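Local coordinates for sugar ABC transporter substrate-binding protein (Treponema pallidum subsp. pallidum, PDB 5U2P) that probably binds a small solute, perhaps a sugar, in the periplasm for an ABC transporter, although its natural ligand remains unidentified, at residues G343-R348 and A353-C358; L117-T122 and N134-I139. One frame throughout, in Å; residues are numbered along the deposited sequence.

Interaction 1: residues G343-R348 and A353-C358; sequences GLPAFR and AVIPAC
Leu344 and Pro345 touch Ala353 and Ile355 across a short excursion of the chain, an apolar contact between side chains with no regular strand or helix on either side. Leu344 makes the looser touch: its CD2 lies 4.4 Å from CD1 of Ile355, while the same side chain also touches Cys135, Ile139 and His270. Pro345 carries most of the contact and meets its two partners from different directions. The methyl of Ala353 sits over one face of the ring, with its CB 3.7 Å from Pro345 CB and 3.9 Å from both Pro345 CG and Pro345 CD. Pro345 and Ala353 both belong to the long loop between helices 331-337 and 360-367, probably one of the connections between the two lobes of this periplasmic binding-protein fold. Ile355 instead comes to the edge of the ring, crossing it at about a right angle and bringing CD1 to 3.7 Å from Pro345 CD. Its CG1 is anti to the carbonyl carbon (chi1 -46°), and a chi2 of -62° then bends the chain and carries CD1 to the proline edge. Farther on, the guanidinium of Arg348 donates to the carbonyls of Pro115 and Glu368.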
ATOM      1  N   GLY A 343      -6.904   5.126   9.821  1.00 29.31           N
ATOM      2  CA  GLY A 343      -5.790   4.765   8.968  1.00 28.31           C
ATOM      3  C   GLY A 343      -4.531   5.500   9.361  1.00 29.05           C
ATOM      4  O   GLY A 343      -4.500   6.240  10.350  1.00 26.99           O
ATOM      5  N   LEU A 344      -3.477   5.260   8.591  1.00 27.59           N
ATOM      6  CA  LEU A 344      -2.185   5.855   8.851  1.00 24.08           C
ATOM      7  C   LEU A 344      -2.215   7.344   8.489  1.00 31.08           C
ATOM      8  O   LEU A 344      -2.868   7.739   7.520  1.00 27.63           O
ATOM      9  CB  LEU A 344      -1.094   5.106   8.067  1.00 25.63           C
ATOM     10  CG  LEU A 344      -0.851   3.659   8.537  1.00 25.57           C
ATOM     11  CD1 LEU A 344       0.051   2.934   7.543  1.00 30.17           C
ATOM     12  CD2 LEU A 344      -0.244   3.626   9.926  1.00 30.79           C
ATOM     13  N   PRO A 345      -1.514   8.179   9.271  1.00 25.07           N
ATOM     14  CA  PRO A 345      -1.519   9.615   8.986  1.00 18.98           C
ATOM     15  C   PRO A 345      -0.867   9.942   7.645  1.00 19.67           C
ATOM     16  O   PRO A 345      -0.067   9.159   7.115  1.00 25.06           O
ATOM     17  CB  PRO A 345      -0.712  10.210  10.150  1.00 22.40           C
ATOM     18  CG  PRO A 345       0.207   9.114  10.561  1.00 28.44           C
ATOM     19  CD  PRO A 345      -0.598   7.849  10.383  1.00 31.27           C
ATOM     20  N   ALA A 346      -1.197  11.107   7.109  1.00 21.94           N
ATOM     21  CA  ALA A 346      -0.600  11.573   5.852  1.00 22.94           C
ATOM     22  C   ALA A 346       0.610  12.457   6.123  1.00 21.19           C
ATOM     23  O   ALA A 346       1.556  12.512   5.327  1.00 26.32           O
ATOM     24  CB  ALA A 346      -1.623  12.335   5.038  1.00 25.34           C
ATOM     25  N   PHE A 347       0.560  13.147   7.258  1.00 21.73           N
ATOM     26  CA  PHE A 347       1.577  14.113   7.643  1.00 25.00           C
ATOM     27  C   PHE A 347       2.335  13.737   8.923  1.00 25.30           C
ATOM     28  O   PHE A 347       1.830  13.035   9.805  1.00 26.71           O
ATOM     29  CB  PHE A 347       0.941  15.502   7.821  1.00 22.60           C
ATOM     30  CG  PHE A 347       0.470  16.129   6.531  1.00 22.51           C
ATOM     31  CD1 PHE A 347       1.293  16.985   5.816  1.00 26.58           C
ATOM     32  CD2 PHE A 347      -0.798  15.858   6.038  1.00 24.84           C
ATOM     33  CE1 PHE A 347       0.863  17.554   4.634  1.00 24.09           C
ATOM     34  CE2 PHE A 347      -1.235  16.422   4.860  1.00 23.40           C
ATOM     35  CZ  PHE A 347      -0.400  17.275   4.151  1.00 22.60           C
ATOM     36  N   ARG A 348       3.569  14.221   8.974  1.00 28.56           N
ATOM     37  CA  ARG A 348       4.410  14.210  10.170  1.00 37.94           C
ATOM     38  C   ARG A 348       3.718  14.830  11.389  1.00 26.54           C
ATOM     39  O   ARG A 348       3.039  15.849  11.272  1.00 31.01           O
ATOM     40  CB  ARG A 348       5.687  15.000   9.876  1.00 41.54           C
ATOM     41  CG  ARG A 348       6.973  14.405  10.373  1.00 63.60           C
ATOM     42  CD  ARG A 348       8.158  15.163   9.767  1.00 61.41           C
ATOM     43  NE  ARG A 348       8.160  15.097   8.305  1.00 65.14           N
ATOM     44  CZ  ARG A 348       8.469  14.006   7.614  1.00 51.20           C
ATOM     45  NH1 ARG A 348       8.797  12.897   8.261  1.00 36.82           N
ATOM     46  NH2 ARG A 348       8.454  14.020   6.286  1.00 42.61           N
ATOM     47  N   ALA A 353      -3.335  10.572  15.436  1.00 34.34           N
ATOM     48  CA  ALA A 353      -3.244   9.338  14.678  1.00 33.23           C
ATOM     49  C   ALA A 353      -2.491   8.321  15.522  1.00 40.37           C
ATOM     50  O   ALA A 353      -1.379   8.574  15.979  1.00 58.43           O
ATOM     51  CB  ALA A 353      -2.548   9.557  13.326  1.00 31.10           C
ATOM     52  N   VAL A 354      -3.119   7.178  15.743  1.00 45.40           N
ATOM     53  CA  VAL A 354      -2.520   6.116  16.531  1.00 40.98           C
ATOM     54  C   VAL A 354      -1.689   5.184  15.652  1.00 37.01           C
ATOM     55  O   VAL A 354      -2.204   4.609  14.695  1.00 49.35           O
ATOM     56  CB  VAL A 354      -3.605   5.301  17.252  1.00 46.12           C
ATOM     57  CG1 VAL A 354      -2.976   4.227  18.137  1.00 57.11           C
ATOM     58  CG2 VAL A 354      -4.499   6.224  18.067  1.00 54.08           C
ATOM     59  N   ILE A 355      -0.408   5.030  15.980  1.00 43.08           N
ATOM     60  CA  ILE A 355       0.464   4.060  15.298  1.00 38.13           C
ATOM     61  C   ILE A 355       0.566   2.759  16.115  1.00 39.23           C
ATOM     62  O   ILE A 355       1.049   2.786  17.248  1.00 40.08           O
ATOM     63  CB  ILE A 355       1.896   4.610  15.101  1.00 38.66           C
ATOM     64  CG1 ILE A 355       1.871   6.046  14.558  1.00 41.97           C
ATOM     65  CG2 ILE A 355       2.716   3.686  14.198  1.00 45.84           C
ATOM     66  CD1 ILE A 355       1.217   6.182  13.196  1.00 46.76           C
ATOM     67  N   PRO A 356       0.141   1.614  15.539  1.00 69.34           N
ATOM     68  CA  PRO A 356       0.269   0.326  16.241  1.00 56.08           C
ATOM     69  C   PRO A 356       1.692   0.058  16.730  1.00 72.17           C
ATOM     70  O   PRO A 356       2.639   0.255  15.963  1.00 48.92           O
ATOM     71  CB  PRO A 356      -0.138  -0.693  15.178  1.00 62.18           C
ATOM     72  CG  PRO A 356      -1.055   0.054  14.277  1.00 60.77           C
ATOM     73  CD  PRO A 356      -0.539   1.464  14.241  1.00 60.09           C
ATOM     74  N   ALA A 357       1.829  -0.389  17.979  1.00 49.73           N
ATOM     75  CA  ALA A 357       3.139  -0.535  18.630  1.00 59.51           C
ATOM     76  C   ALA A 357       4.088  -1.419  17.824  1.00 43.34           C
ATOM     77  O   ALA A 357       5.308  -1.196  17.784  1.00 46.47           O
ATOM     78  CB  ALA A 357       2.973  -1.111  20.024  1.00 47.41           C
ATOM     79  N   CYS A 358       3.521  -2.435  17.194  1.00 34.21           N
ATOM     80  CA  CYS A 358       4.325  -3.374  16.418  1.00 58.86           C
ATOM     81  C   CYS A 358       4.928  -2.664  15.209  1.00 56.13           C
ATOM     82  O   CYS A 358       6.034  -2.991  14.783  1.00 48.20           O
ATOM     83  CB  CYS A 358       3.493  -4.579  15.965  1.00 44.72           C
ATOM     84  SG  CYS A 358       2.115  -4.188  14.869  1.00 45.08           S
TER

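Interaction 2: residues L117-T122 and N134-I139. With EDO (1,2-ethanediol), chain E.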
ATOM      1  N   LEU A 117       4.737  15.749   4.351  1.00 24.45           N
ATOM      2  CA  LEU A 117       4.170  14.453   3.990  1.00 24.92           C
ATOM      3  C   LEU A 117       5.099  13.298   4.349  1.00 24.58           C
ATOM      4  O   LEU A 117       6.312  13.390   4.161  1.00 25.89           O
ATOM      5  CB  LEU A 117       3.879  14.398   2.496  1.00 20.26           C
ATOM      6  CG  LEU A 117       2.794  15.346   1.987  1.00 20.09           C
ATOM      7  CD1 LEU A 117       2.807  15.343   0.475  1.00 28.22           C
ATOM      8  CD2 LEU A 117       1.442  14.942   2.527  1.00 21.28           C
ATOM      9  N   LEU A 118       4.523  12.190   4.811  1.00 22.29           N
ATOM     10  CA  LEU A 118       5.316  11.015   5.124  1.00 22.32           C
ATOM     11  C   LEU A 118       5.772  10.312   3.850  1.00 22.07           C
ATOM     12  O   LEU A 118       6.950   9.971   3.706  1.00 25.92           O
ATOM     13  CB  LEU A 118       4.518  10.060   6.011  1.00 22.96           C
ATOM     14  CG  LEU A 118       4.164  10.632   7.391  1.00 27.29           C
ATOM     15  CD1 LEU A 118       3.202   9.739   8.158  1.00 32.82           C
ATOM     16  CD2 LEU A 118       5.407  10.892   8.222  1.00 38.42           C
ATOM     17  N   ILE A 119       4.825  10.072   2.948  1.00 22.96           N
ATOM     18  CA  ILE A 119       5.081   9.376   1.684  1.00 23.84           C
ATOM     19  C   ILE A 119       4.420  10.179   0.557  1.00 21.61           C
ATOM     20  O   ILE A 119       3.263   9.916   0.201  1.00 22.46           O
ATOM     21  CB  ILE A 119       4.522   7.930   1.676  1.00 20.21           C
ATOM     22  CG1 ILE A 119       4.860   7.181   2.965  1.00 26.04           C
ATOM     23  CG2 ILE A 119       5.047   7.186   0.444  1.00 22.98           C
ATOM     24  CD1 ILE A 119       4.095   5.867   3.120  1.00 21.10           C
ATOM     25  N   PRO A 120       5.116  11.200   0.040  1.00 22.51           N
ATOM     26  CA  PRO A 120       4.434  12.056  -0.939  1.00 23.05           C
ATOM     27  C   PRO A 120       3.920  11.249  -2.132  1.00 21.97           C
ATOM     28  O   PRO A 120       4.674  10.461  -2.707  1.00 26.04           O
ATOM     29  CB  PRO A 120       5.521  13.054  -1.364  1.00 27.17           C
ATOM     30  CG  PRO A 120       6.533  13.027  -0.285  1.00 31.11           C
ATOM     31  CD  PRO A 120       6.486  11.658   0.329  1.00 23.77           C
ATOM     32  N   PRO A 121       2.636  11.405  -2.476  1.00 20.67           N
ATOM     33  CA  PRO A 121       2.136  10.804  -3.713  1.00 24.69           C
ATOM     34  C   PRO A 121       2.866  11.348  -4.919  1.00 22.20           C
ATOM     35  O   PRO A 121       3.166  12.549  -4.965  1.00 23.02           O
ATOM     36  CB  PRO A 121       0.668  11.220  -3.751  1.00 22.34           C
ATOM     37  CG  PRO A 121       0.360  11.699  -2.370  1.00 22.54           C
ATOM     38  CD  PRO A 121       1.606  12.215  -1.814  1.00 20.58           C
ATOM     39  N   THR A 122       3.138  10.491  -5.902  1.00 26.18           N
ATOM     40  CA  THR A 122       3.800  10.944  -7.114  1.00 27.76           C
ATOM     41  C   THR A 122       3.205  10.323  -8.369  1.00 27.41           C
ATOM     42  O   THR A 122       2.768   9.160  -8.360  1.00 22.19           O
ATOM     43  CB  THR A 122       5.301  10.614  -7.093  1.00 33.94           C
ATOM     44  OG1 THR A 122       5.472   9.204  -6.904  1.00 30.02           O
ATOM     45  CG2 THR A 122       6.007  11.371  -5.965  1.00 32.13           C
ATOM     46  N   ASN A 134      -4.260   9.951   3.715  1.00 20.08           N
ATOM     47  CA  ASN A 134      -3.464   8.929   4.407  1.00 21.20           C
ATOM     48  C   ASN A 134      -2.134   8.770   3.676  1.00 23.30           C
ATOM     49  O   ASN A 134      -2.080   9.038   2.472  1.00 21.76           O
ATOM     50  CB  ASN A 134      -4.181   7.566   4.429  1.00 18.30           C
ATOM     51  CG  ASN A 134      -5.531   7.609   5.136  1.00 19.07           C
ATOM     52  OD1 ASN A 134      -6.576   7.783   4.515  1.00 25.64           O
ATOM     53  ND2 ASN A 134      -5.508   7.407   6.453  1.00 23.28           N
ATOM     54  N   CYS A 135      -1.079   8.284   4.339  1.00 16.81           N
ATOM     55  CA  CYS A 135       0.171   8.051   3.629  1.00 17.83           C
ATOM     56  C   CYS A 135       0.127   6.744   2.838  1.00 23.27           C
ATOM     57  O   CYS A 135       0.773   6.612   1.789  1.00 21.28           O
ATOM     58  CB  CYS A 135       1.376   8.053   4.582  1.00 21.57           C
ATOM     59  SG  CYS A 135       1.459   6.665   5.807  1.00 22.84           S
ATOM     60  N   ALA A 136      -0.678   5.800   3.316  1.00 18.77           N
ATOM     61  CA  ALA A 136      -0.737   4.462   2.749  1.00 19.11           C
ATOM     62  C   ALA A 136      -1.969   3.764   3.260  1.00 21.05           C
ATOM     63  O   ALA A 136      -2.446   4.075   4.354  1.00 23.00           O
ATOM     64  CB  ALA A 136       0.514   3.673   3.102  1.00 21.27           C
ATOM     65  N   VAL A 137      -2.493   2.840   2.459  1.00 17.94           N
ATOM     66  CA  VAL A 137      -3.613   1.988   2.859  1.00 17.77           C
ATOM     67  C   VAL A 137      -3.131   0.799   3.697  1.00 21.32           C
ATOM     68  O   VAL A 137      -3.750   0.404   4.699  1.00 24.41           O
ATOM     69  CB  VAL A 137      -4.381   1.451   1.628  1.00 29.60           C
ATOM     70  CG1 VAL A 137      -5.443   0.440   2.056  1.00 37.07           C
ATOM     71  CG2 VAL A 137      -5.026   2.602   0.878  1.00 48.27           C
ATOM     72  N   SER A 138      -2.025   0.234   3.248  1.00 18.64           N
ATOM     73  CA  SER A 138      -1.491  -1.021   3.741  1.00 19.69           C
ATOM     74  C   SER A 138       0.034  -0.991   3.665  1.00 19.70           C
ATOM     75  O   SER A 138       0.595  -0.518   2.671  1.00 21.78           O
ATOM     76  CB  SER A 138      -2.048  -2.175   2.903  1.00 22.88           C
ATOM     77  OG  SER A 138      -1.467  -3.391   3.295  1.00 29.76           O
ATOM     78  N   ILE A 139       0.703  -1.438   4.725  1.00 17.84           N
ATOM     79  CA  ILE A 139       2.150  -1.636   4.731  1.00 15.70           C
ATOM     80  C   ILE A 139       2.430  -3.135   4.853  1.00 18.60           C
ATOM     81  O   ILE A 139       1.875  -3.786   5.724  1.00 20.09           O
ATOM     82  CB  ILE A 139       2.818  -0.881   5.896  1.00 20.75           C
ATOM     83  CG1 ILE A 139       2.561   0.625   5.758  1.00 22.81           C
ATOM     84  CG2 ILE A 139       4.296  -1.186   5.980  1.00 22.12           C
ATOM     85  CD1 ILE A 139       3.289   1.303   4.655  1.00 21.30           C
TER
HETATM   86  C1  EDO E 504      -1.033  -4.294  -0.276  1.00 29.10           C
HETATM   87  O1  EDO E 504      -0.359  -4.520   0.961  1.00 29.28           O
HETATM   88  C2  EDO E 504      -0.196  -4.684  -1.484  1.00 28.26           C
HETATM   89  O2  EDO E 504       0.865  -5.598  -1.214  1.00 27.77           O
HETATM   90  O   HOH W   1       1.343   8.052  -0.491  1.00 21.29           O
HETATM   91  O   HOH W   2       0.189  10.155   0.920  1.00 25.78           O
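Ile119 and Cys135 form the heart of a buried apolar contact, their CA atoms being the nearest pair between 117-122 and 134-139. With chi2 at 168° the Ile119 side chain is extended, and its terminal CD1 settles alongside Cys135, 3.7 Å from Cys135 O and 3.8 Å from Cys135 CB. A chi1 of 67° leaves the sulfur where that methyl reaches it, Cys135 SG lying 3.8 Å from Ile119 CD1. The same methyl group goes on to touch the CB of Ala136, while Leu118 adds a single approach of its CB to Cys135 CB, 4.0 Å apart. Outside the pair, Ile367 and Phe363 of helix 360-367 pack on Cys135 and Leu118 respectively.

Polar links between the segments run through water. One molecule lies at donating distance of Ile119 O and Cys135 O, 2.8 Å from each; a second lies likewise between Ile119 O and Asn134 O, at 3.2 and 3.0 Å. The protons of each water cannot serve every acceptor in reach. Beyond the contact, Val137 and Ser138 form a classic beta bulge opposite Ser303, and Ser138 OG lies close to O1 of an ethanediol, probably taken up from the crystallisation liquor.

Side chains thus supply the apolar packing, while the main-chain carbonyls, which cannot bond to each other, are bridged, at least in part, by water, with Ile119 O common to both bridges.

In the fold
Interactions 1 and 2 have centres about 11 Å apart and meet directly, although interaction 2 closes along the chain before interaction 1 opens. Leu344 O accepts a probable hydrogen bond from Asn134 ND2 at 2.9 Å, and Ala346 O another from Leu118 N at 3.0 Å, tying 343-348 to both segments of interaction 2. Segment 134-139 leads from strand 131-132 of the five-stranded sheet into strand 138-145 of the other sheet, as an interlobe connection does in binding proteins of this kind, so both contacts probably belong to the hinge region. The ethanediol beside Ser138 is hydrogen-bonded to Asn140 and Asp377, and does not identify the natural ligand.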